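Side-chain contacts in kojibiose phosphorylase (Gut metagenome, PDB 6W0P), which belongs to glycoside hydrolase family 65, whose members pair an N-terminal beta-sandwich domain with a helical catalytic domain: residues K383-A386 / K387-S391; S452-L455 / L456-Q460; G459-N462 / Q463-K467. All coordinates share one frame; numbering follows the deposited sequence.

Interaction 1: residues K383-A386 / K387-S391; sequences KARA and KELDS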
ATOM      1  N   LYS A 383      15.652   0.846 -18.167  1.00 37.41           N
ATOM      2  CA  LYS A 383      15.282   2.128 -18.830  1.00 38.41           C
ATOM      3  C   LYS A 383      13.761   2.294 -18.812  1.00 37.26           C
ATOM      4  O   LYS A 383      13.300   3.429 -18.592  1.00 38.05           O
ATOM      5  CB  LYS A 383      15.842   2.200 -20.250  1.00 40.38           C
ATOM      6  CG  LYS A 383      17.322   2.536 -20.320  1.00 41.89           C
ATOM      7  CD  LYS A 383      18.006   1.927 -21.512  1.00 43.98           C
ATOM      8  CE  LYS A 383      18.175   2.882 -22.669  1.00 46.06           C
ATOM      9  NZ  LYS A 383      18.853   2.189 -23.793  1.00 47.82           N
ATOM     10  N   ALA A 384      13.010   1.213 -19.005  1.00 35.98           N
ATOM     11  CA  ALA A 384      11.535   1.232 -18.916  1.00 36.17           C
ATOM     12  C   ALA A 384      11.135   1.543 -17.463  1.00 35.54           C
ATOM     13  O   ALA A 384      10.165   2.309 -17.257  1.00 35.34           O
ATOM     14  CB  ALA A 384      10.964  -0.074 -19.435  1.00 36.21           C
ATOM     15  N   ARG A 385      11.898   1.037 -16.490  1.00 34.96           N
ATOM     16  CA  ARG A 385      11.634   1.268 -15.053  1.00 34.53           C
ATOM     17  C   ARG A 385      11.822   2.748 -14.737  1.00 35.18           C
ATOM     18  O   ARG A 385      10.994   3.280 -13.981  1.00 36.13           O
ATOM     19  CB  ARG A 385      12.538   0.426 -14.143  1.00 33.94           C
ATOM     20  CG  ARG A 385      12.233   0.575 -12.657  1.00 32.68           C
ATOM     21  CD  ARG A 385      10.774   0.374 -12.274  1.00 32.55           C
ATOM     22  NE  ARG A 385      10.510   0.764 -10.889  1.00 32.47           N
ATOM     23  CZ  ARG A 385       9.310   0.851 -10.302  1.00 32.13           C
ATOM     24  NH1 ARG A 385       8.189   0.626 -10.972  1.00 32.30           N
ATOM     25  NH2 ARG A 385       9.238   1.216  -9.036  1.00 31.69           N
ATOM     26  N   ALA A 386      12.896   3.367 -15.227  1.00 36.02           N
ATOM     27  CA  ALA A 386      13.163   4.811 -15.029  1.00 36.78           C
ATOM     28  C   ALA A 386      11.960   5.616 -15.548  1.00 37.17           C
ATOM     29  O   ALA A 386      11.511   6.543 -14.829  1.00 36.73           O
ATOM     30  CB  ALA A 386      14.460   5.222 -15.691  1.00 36.59           C
ATOM     31  N   LYS A 387      11.426   5.244 -16.717  1.00 38.41           N
ATOM     32  CA  LYS A 387      10.238   5.908 -17.334  1.00 40.09           C
ATOM     33  C   LYS A 387       9.006   5.706 -16.439  1.00 37.78           C
ATOM     34  O   LYS A 387       8.321   6.712 -16.206  1.00 36.90           O
ATOM     35  CB  LYS A 387      10.048   5.467 -18.787  1.00 42.97           C
ATOM     36  CG  LYS A 387      11.114   6.037 -19.722  1.00 46.98           C
ATOM     37  CD  LYS A 387      10.873   5.820 -21.223  1.00 50.26           C
ATOM     38  CE  LYS A 387      11.849   6.614 -22.077  1.00 52.53           C
ATOM     39  NZ  LYS A 387      11.599   6.437 -23.531  1.00 54.83           N
ATOM     40  N   GLU A 388       8.790   4.509 -15.877  1.00 35.84           N
ATOM     41  CA  GLU A 388       7.669   4.239 -14.931  1.00 35.58           C
ATOM     42  C   GLU A 388       7.772   5.185 -13.713  1.00 35.00           C
ATOM     43  O   GLU A 388       6.715   5.433 -13.064  1.00 33.54           O
ATOM     44  CB  GLU A 388       7.655   2.780 -14.467  1.00 36.64           C
ATOM     45  CG  GLU A 388       7.262   1.727 -15.517  1.00 37.64           C
ATOM     46  CD  GLU A 388       7.508   0.275 -15.080  1.00 38.03           C
ATOM     47  OE1 GLU A 388       8.135   0.055 -14.019  1.00 36.76           O
ATOM     48  OE2 GLU A 388       7.069  -0.652 -15.794  1.00 39.73           O
ATOM     49  N   LEU A 389       8.986   5.663 -13.380  1.00 33.92           N
ATOM     50  CA  LEU A 389       9.246   6.633 -12.284  1.00 33.60           C
ATOM     51  C   LEU A 389       9.459   8.053 -12.830  1.00 33.92           C
ATOM     52  O   LEU A 389      10.106   8.853 -12.130  1.00 33.54           O
ATOM     53  CB  LEU A 389      10.470   6.180 -11.474  1.00 33.24           C
ATOM     54  CG  LEU A 389      10.343   4.830 -10.771  1.00 32.47           C
ATOM     55  CD1 LEU A 389      11.597   4.520  -9.960  1.00 32.15           C
ATOM     56  CD2 LEU A 389       9.107   4.795  -9.887  1.00 32.26           C
ATOM     57  N   ASP A 390       8.921   8.381 -14.006  1.00 34.79           N
ATOM     58  CA  ASP A 390       8.945   9.764 -14.574  1.00 35.68           C
ATOM     59  C   ASP A 390      10.386  10.301 -14.611  1.00 35.69           C
ATOM     60  O   ASP A 390      10.594  11.518 -14.401  1.00 35.32           O
ATOM     61  CB  ASP A 390       7.981  10.681 -13.807  1.00 36.05           C
ATOM     62  CG  ASP A 390       6.518  10.371 -14.107  1.00 36.09           C
ATOM     63  OD1 ASP A 390       6.264   9.529 -14.985  1.00 37.38           O
ATOM     64  OD2 ASP A 390       5.647  10.957 -13.467  1.00 36.02           O
ATOM     65  N   SER A 391      11.330   9.415 -14.933  1.00 35.48           N
ATOM     66  CA  SER A 391      12.782   9.680 -15.031  1.00 35.35           C
ATOM     67  C   SER A 391      13.283   9.146 -16.368  1.00 35.64           C
ATOM     68  O   SER A 391      12.465   8.516 -17.082  1.00 36.07           O
ATOM     69  CB  SER A 391      13.501   9.050 -13.847  1.00 34.97           C
ATOM     70  OG  SER A 391      13.028   9.617 -12.629  1.00 34.11           O
TER
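Ala386 O, at the helix end, is gripped by two backbone N-H groups. Ser391 N donates to Ala386 O at 2.9 Å, from above the carbonyl plane. Leu389 N adds a weak bond to the same oxygen and a second weak one to Arg385 O. Asp390 N closes the inner turn on Lys387 O at 2.8 Å. The Ser391 and Asp390 bonds, with Asp390 at positive phi (53°) as the C-prime residue, make a Schellman motif that ends helix 379-388. The side chain of Ser391 folds back as well, and its OG donates to Leu389 O.

Buried Arg385 pairs with exposed Glu388 in a salt bridge one helical turn apart. Arg385 NH1 points almost straight at Glu388 OE1, 3.1 Å away. The carboxylate oxygen lies at the edge of the guanidinium, in its plane, and is met on its anti side, somewhat out of the carboxylate plane. The two flat groups stand nearly perpendicular, 85° apart. Arg385 leaves the helix with CG anti to the backbone N (chi1 -176°), then bends at chi2, which carries the guanidinium forward, toward the C-terminal end. There Leu389 CD2 sits over one guanidinium face, 3.7 Å from Arg385 NH2 and offset toward the rim. NH1 and NH2 of Arg385 also donate to Gly77 O and Ala413 O, which further fix its rotation.

Ala386 and Ser391 pack on Phe454 of helix 437-458. Leu389 lies against Cys395 and Ser414 in loops. Beyond the helix end, Asp390 OD2 takes a hydrogen bond from Ser575 N and a salt bridge from Arg578, both of the second subunit.

Interaction 2: residues S452-L455 / L456-Q460; sequences SKFL and LSRGQ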
ATOM      1  N   SER A 452      23.875   7.185 -14.477  1.00 33.99           N
ATOM      2  CA  SER A 452      24.075   8.627 -14.187  1.00 34.42           C
ATOM      3  C   SER A 452      22.875   9.432 -14.701  1.00 34.89           C
ATOM      4  O   SER A 452      22.382  10.270 -13.951  1.00 35.35           O
ATOM      5  CB  SER A 452      25.389   9.123 -14.719  1.00 34.28           C
ATOM      6  OG  SER A 452      26.444   8.375 -14.141  1.00 34.08           O
ATOM      7  N   LYS A 453      22.399   9.164 -15.915  1.00 36.80           N
ATOM      8  CA  LYS A 453      21.192   9.834 -16.486  1.00 37.64           C
ATOM      9  C   LYS A 453      19.988   9.681 -15.547  1.00 37.84           C
ATOM     10  O   LYS A 453      19.278  10.682 -15.305  1.00 39.13           O
ATOM     11  CB  LYS A 453      20.859   9.233 -17.849  1.00 38.38           C
ATOM     12  CG  LYS A 453      21.638   9.837 -18.998  1.00 39.75           C
ATOM     13  CD  LYS A 453      21.452   9.098 -20.309  1.00 41.07           C
ATOM     14  CE  LYS A 453      20.030   9.047 -20.829  1.00 41.05           C
ATOM     15  NZ  LYS A 453      19.857   7.912 -21.772  1.00 41.61           N
ATOM     16  N   PHE A 454      19.736   8.474 -15.031  1.00 37.12           N
ATOM     17  CA  PHE A 454      18.625   8.243 -14.072  1.00 36.22           C
ATOM     18  C   PHE A 454      18.843   9.084 -12.812  1.00 35.62           C
ATOM     19  O   PHE A 454      17.916   9.775 -12.389  1.00 34.30           O
ATOM     20  CB  PHE A 454      18.488   6.763 -13.737  1.00 35.84           C
ATOM     21  CG  PHE A 454      17.584   6.505 -12.569  1.00 34.83           C
ATOM     22  CD1 PHE A 454      16.253   6.875 -12.620  1.00 34.50           C
ATOM     23  CD2 PHE A 454      18.066   5.893 -11.423  1.00 34.41           C
ATOM     24  CE1 PHE A 454      15.416   6.637 -11.541  1.00 34.09           C
ATOM     25  CE2 PHE A 454      17.225   5.662 -10.350  1.00 34.10           C
ATOM     26  CZ  PHE A 454      15.904   6.028 -10.412  1.00 33.96           C
ATOM     27  N   LEU A 455      20.057   9.058 -12.261  1.00 36.48           N
ATOM     28  CA  LEU A 455      20.370   9.728 -10.976  1.00 36.29           C
ATOM     29  C   LEU A 455      20.180  11.239 -11.142  1.00 36.99           C
ATOM     30  O   LEU A 455      19.713  11.875 -10.181  1.00 36.22           O
ATOM     31  CB  LEU A 455      21.789   9.371 -10.534  1.00 36.14           C
ATOM     32  CG  LEU A 455      21.978   7.951 -10.011  1.00 36.77           C
ATOM     33  CD1 LEU A 455      23.415   7.742  -9.537  1.00 37.73           C
ATOM     34  CD2 LEU A 455      21.002   7.624  -8.884  1.00 36.12           C
ATOM     35  N   LEU A 456      20.516  11.781 -12.319  1.00 38.29           N
ATOM     36  CA  LEU A 456      20.437  13.241 -12.630  1.00 39.36           C
ATOM     37  C   LEU A 456      18.995  13.681 -12.884  1.00 37.51           C
ATOM     38  O   LEU A 456      18.720  14.856 -12.654  1.00 35.70           O
ATOM     39  CB  LEU A 456      21.301  13.564 -13.856  1.00 42.57           C
ATOM     40  CG  LEU A 456      22.796  13.668 -13.579  1.00 44.84           C
ATOM     41  CD1 LEU A 456      23.591  13.677 -14.877  1.00 46.49           C
ATOM     42  CD2 LEU A 456      23.103  14.905 -12.752  1.00 45.52           C
ATOM     43  N   SER A 457      18.128  12.782 -13.361  1.00 37.00           N
ATOM     44  CA  SER A 457      16.694  13.065 -13.616  1.00 36.69           C
ATOM     45  C   SER A 457      15.836  12.837 -12.366  1.00 35.70           C
ATOM     46  O   SER A 457      14.866  13.568 -12.194  1.00 34.79           O
ATOM     47  CB  SER A 457      16.185  12.266 -14.766  1.00 37.89           C
ATOM     48  OG  SER A 457      16.574  10.914 -14.657  1.00 38.39           O
ATOM     49  N   ARG A 458      16.126  11.817 -11.553  1.00 35.91           N
ATOM     50  CA  ARG A 458      15.324  11.500 -10.344  1.00 33.96           C
ATOM     51  C   ARG A 458      15.818  12.410  -9.220  1.00 34.09           C
ATOM     52  O   ARG A 458      15.004  12.824  -8.356  1.00 33.44           O
ATOM     53  CB  ARG A 458      15.427  10.008  -9.998  1.00 34.13           C
ATOM     54  CG  ARG A 458      14.739   9.599  -8.692  1.00 33.15           C
ATOM     55  CD  ARG A 458      13.300  10.083  -8.643  1.00 33.03           C
ATOM     56  NE  ARG A 458      12.567   9.680  -7.450  1.00 33.03           N
ATOM     57  CZ  ARG A 458      12.664  10.241  -6.252  1.00 32.81           C
ATOM     58  NH1 ARG A 458      13.473  11.263  -6.030  1.00 33.18           N
ATOM     59  NH2 ARG A 458      11.919   9.789  -5.267  1.00 33.32           N
ATOM     60  N   GLY A 459      17.122  12.687  -9.210  1.00 34.53           N
ATOM     61  CA  GLY A 459      17.713  13.739  -8.365  1.00 35.23           C
ATOM     62  C   GLY A 459      17.154  15.097  -8.753  1.00 35.53           C
ATOM     63  O   GLY A 459      16.861  15.285  -9.935  1.00 35.89           O
ATOM     64  N   GLN A 460      16.958  15.995  -7.794  1.00 36.20           N
ATOM     65  CA  GLN A 460      16.414  17.356  -8.057  1.00 36.36           C
ATOM     66  C   GLN A 460      17.259  18.407  -7.328  1.00 35.78           C
ATOM     67  O   GLN A 460      17.895  18.082  -6.279  1.00 33.36           O
ATOM     68  CB  GLN A 460      14.962  17.471  -7.584  1.00 37.70           C
ATOM     69  CG  GLN A 460      14.015  16.431  -8.174  1.00 39.13           C
ATOM     70  CD  GLN A 460      12.681  16.434  -7.457  1.00 41.21           C
ATOM     71  OE1 GLN A 460      11.716  17.020  -7.953  1.00 44.13           O
ATOM     72  NE2 GLN A 460      12.613  15.803  -6.284  1.00 38.61           N
TER
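The Phe454 ring and the start of the Arg458 side chain lie side by side, one helical turn apart and pointing the same way. Arg458 CB approaches the ring obliquely and comes within 3.7 Å of Phe454 CE1. Arg458 CG is 4.1 Å from Phe454 CZ. The guanidinium is carried away from the ring, and its plane is turned 72° from it. Phe454 also meets Phe417 edge-to-face. The Arg458 chain turns away at chi2 (52°), and its NH1 reaches Tyr471 O.

These residues form the last turns of helix 437-458, in the helical catalytic domain. Arg458 N donates to Phe454 O at 2.8 Å, in the regular i to i+4 pattern. Leu456 N does the same to Ser452 O. Gly459 is the first residue to leave helical angles, yet its N still bonds Leu455 O at 2.9 Å, from above the carbonyl plane.

Ser457 turns its hydroxyl back onto the helix backbone. Its OG lies between the backbone N and the carbonyl carbon (chi1 47°). That places Ser457 OG 2.8 Å from Lys453 O and 2.9 Å from Phe454 O. Both oxygens could take its one proton, and the choice is not settled. The same OG accepts from Ile392 N, which ties the helix to the chain just after Ser391.

Leu456 runs its side chain alongside the backbone of the preceding turn, with CG 3.4 Å from Ser452 O. It then packs on Phe497 of helix 487-504 and on Met528 and Ala531 of helix 522-534.

Interaction 3: residues G459-N462 / Q463-K467; sequences GQYN and QDKTK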
ATOM      1  N   GLY A 459      17.122  12.687  -9.210  1.00 34.53           N
ATOM      2  CA  GLY A 459      17.713  13.739  -8.365  1.00 35.23           C
ATOM      3  C   GLY A 459      17.154  15.097  -8.753  1.00 35.53           C
ATOM      4  O   GLY A 459      16.861  15.285  -9.935  1.00 35.89           O
ATOM      5  N   GLN A 460      16.958  15.995  -7.794  1.00 36.20           N
ATOM      6  CA  GLN A 460      16.414  17.356  -8.057  1.00 36.36           C
ATOM      7  C   GLN A 460      17.259  18.407  -7.328  1.00 35.78           C
ATOM      8  O   GLN A 460      17.895  18.082  -6.279  1.00 33.36           O
ATOM      9  CB  GLN A 460      14.962  17.471  -7.584  1.00 37.70           C
ATOM     10  CG  GLN A 460      14.015  16.431  -8.174  1.00 39.13           C
ATOM     11  CD  GLN A 460      12.681  16.434  -7.457  1.00 41.21           C
ATOM     12  OE1 GLN A 460      11.716  17.020  -7.953  1.00 44.13           O
ATOM     13  NE2 GLN A 460      12.613  15.803  -6.284  1.00 38.61           N
ATOM     14  N   TYR A 461      17.224  19.641  -7.840  1.00 34.81           N
ATOM     15  CA  TYR A 461      17.723  20.825  -7.113  1.00 34.96           C
ATOM     16  C   TYR A 461      16.668  21.222  -6.090  1.00 33.85           C
ATOM     17  O   TYR A 461      15.461  21.020  -6.363  1.00 33.96           O
ATOM     18  CB  TYR A 461      18.017  21.990  -8.065  1.00 36.44           C
ATOM     19  CG  TYR A 461      19.210  21.786  -8.963  1.00 37.09           C
ATOM     20  CD1 TYR A 461      20.491  22.071  -8.528  1.00 38.06           C
ATOM     21  CD2 TYR A 461      19.052  21.327 -10.261  1.00 38.11           C
ATOM     22  CE1 TYR A 461      21.592  21.888  -9.354  1.00 38.68           C
ATOM     23  CE2 TYR A 461      20.137  21.151 -11.105  1.00 38.77           C
ATOM     24  CZ  TYR A 461      21.416  21.438 -10.652  1.00 39.62           C
ATOM     25  OH  TYR A 461      22.485  21.262 -11.491  1.00 40.73           O
ATOM     26  N   ASN A 462      17.122  21.778  -4.968  1.00 32.94           N
ATOM     27  CA  ASN A 462      16.288  22.405  -3.909  1.00 32.76           C
ATOM     28  C   ASN A 462      15.582  23.656  -4.472  1.00 33.82           C
ATOM     29  O   ASN A 462      15.751  23.959  -5.700  1.00 34.89           O
ATOM     30  CB  ASN A 462      17.127  22.751  -2.673  1.00 32.04           C
ATOM     31  CG  ASN A 462      18.001  23.978  -2.862  1.00 32.18           C
ATOM     32  OD1 ASN A 462      18.575  24.174  -3.941  1.00 31.23           O
ATOM     33  ND2 ASN A 462      18.093  24.807  -1.822  1.00 31.61           N
ATOM     34  N   GLN A 463      14.828  24.355  -3.612  1.00 34.07           N
ATOM     35  CA  GLN A 463      13.913  25.469  -3.977  1.00 35.59           C
ATOM     36  C   GLN A 463      14.698  26.531  -4.768  1.00 36.71           C
ATOM     37  O   GLN A 463      14.267  26.832  -5.889  1.00 36.70           O
ATOM     38  CB  GLN A 463      13.226  26.002  -2.713  1.00 35.71           C
ATOM     39  CG  GLN A 463      12.334  27.225  -2.930  1.00 36.44           C
ATOM     40  CD  GLN A 463      10.903  26.968  -3.363  1.00 36.83           C
ATOM     41  OE1 GLN A 463      10.222  27.873  -3.849  1.00 35.90           O
ATOM     42  NE2 GLN A 463      10.421  25.743  -3.180  1.00 35.53           N
ATOM     43  N   ASP A 464      15.828  27.034  -4.245  1.00 38.26           N
ATOM     44  CA  ASP A 464      16.620  28.135  -4.878  1.00 40.52           C
ATOM     45  C   ASP A 464      17.767  27.573  -5.729  1.00 41.72           C
ATOM     46  O   ASP A 464      18.585  28.363  -6.161  1.00 44.31           O
ATOM     47  CB  ASP A 464      17.153  29.127  -3.839  1.00 40.71           C
ATOM     48  CG  ASP A 464      18.174  28.544  -2.876  1.00 41.47           C
ATOM     49  OD1 ASP A 464      18.653  27.412  -3.129  1.00 41.40           O
ATOM     50  OD2 ASP A 464      18.486  29.225  -1.875  1.00 42.37           O
ATOM     51  N   LYS A 465      17.848  26.257  -5.915  1.00 43.40           N
ATOM     52  CA  LYS A 465      18.778  25.567  -6.852  1.00 45.16           C
ATOM     53  C   LYS A 465      20.255  25.727  -6.430  1.00 44.50           C
ATOM     54  O   LYS A 465      21.140  25.497  -7.281  1.00 46.20           O
ATOM     55  CB  LYS A 465      18.515  26.065  -8.278  1.00 48.53           C
ATOM     56  CG  LYS A 465      17.138  25.716  -8.828  1.00 51.69           C
ATOM     57  CD  LYS A 465      16.851  26.312 -10.192  1.00 55.84           C
ATOM     58  CE  LYS A 465      15.749  25.588 -10.939  1.00 58.44           C
ATOM     59  NZ  LYS A 465      16.262  24.366 -11.607  1.00 59.35           N
ATOM     60  N   THR A 466      20.540  26.060  -5.171  1.00 43.29           N
ATOM     61  CA  THR A 466      21.917  26.108  -4.606  1.00 43.21           C
ATOM     62  C   THR A 466      22.345  24.717  -4.110  1.00 43.06           C
ATOM     63  O   THR A 466      23.531  24.580  -3.764  1.00 44.00           O
ATOM     64  CB  THR A 466      22.019  27.124  -3.458  1.00 43.43           C
ATOM     65  OG1 THR A 466      21.122  26.721  -2.415  1.00 42.38           O
ATOM     66  CG2 THR A 466      21.712  28.536  -3.920  1.00 42.61           C
ATOM     67  N   LYS A 467      21.430  23.735  -4.055  1.00 41.80           N
ATOM     68  CA  LYS A 467      21.738  22.356  -3.587  1.00 40.24           C
ATOM     69  C   LYS A 467      21.094  21.346  -4.535  1.00 38.33           C
ATOM     70  O   LYS A 467      20.074  21.693  -5.162  1.00 37.88           O
ATOM     71  CB  LYS A 467      21.214  22.091  -2.176  1.00 40.55           C
ATOM     72  CG  LYS A 467      21.371  23.208  -1.151  1.00 41.25           C
ATOM     73  CD  LYS A 467      20.580  22.902   0.125  1.00 40.86           C
ATOM     74  CE  LYS A 467      20.691  23.935   1.230  1.00 40.83           C
ATOM     75  NZ  LYS A 467      19.551  23.818   2.180  1.00 40.58           N
TER
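Asn462 is the tightly held part of this loop, and the side chains of Asp464 and Thr466 close round it. Its CG sits in the crowded position between the backbone N and the carbonyl carbon (chi1 76°), which folds the amide inward over the turn. Lys467 N donates to Asn462 OD1 at 2.9 Å, from above the plane of the amide carbonyl. Asn462 ND2 donates to Asp464 OD1 at 3.0 Å. The amide and carboxylate planes are 79° apart, and the donor stands above the carboxylate plane.

Asp464 OD1 takes three bonds in all. Thr466 N donates to it at 3.1 Å, making an Asx turn, and Thr466 OG1 donates at 2.7 Å on the syn side. Three donors on one oxygen would probably stabilise its negative charge.

The backbone is a type I turn from Asn462 to Lys465, in which Lys465 N bonds Asn462 O. It lies in the loop of a small beta hairpin between strands 460-461 and 468-469. Asn462 N donates to Lys467 O at 3.0 Å and continues the pairing toward the loop.

Lys465 and Thr466 are exposed and form the solvent side. Tyr461, only partly exposed, touches the first of them, with Tyr461 CB 3.9 Å from Lys465 CG. Lys467 O lies at the edge of the Tyr461 ring, 3.4 Å from CD1. The phenol OH bonds Asp530, and Phe468 meets the ring edge-to-face. Lys467 passes its CG and CD beside Asn462 ND2 and reaches across to a salt bridge with Asp554 of the second subunit. Asp554 of that subunit also accepts from Asn462 ND2.

In the fold
Interactions 1 and 2 are two helix C-terminal ends packed against each other. Ser391 of interaction 1 reaches Ser457 and Arg458 of interaction 2. Interaction 2 is the most buried, with helices on several sides and mostly apolar packing. Interaction 1 is partly buried, with a salt bridge from a buried arginine to an exposed glutamate. Interaction 3 is a surface hairpin loop, its centre about 39 Å from the centre of the chain, held chiefly by polar side chains bonding to each other and to backbone. It follows interaction 2 directly along the chain, sharing Gly459 and Gln460. It does not touch interaction 1. All three reach the second subunit.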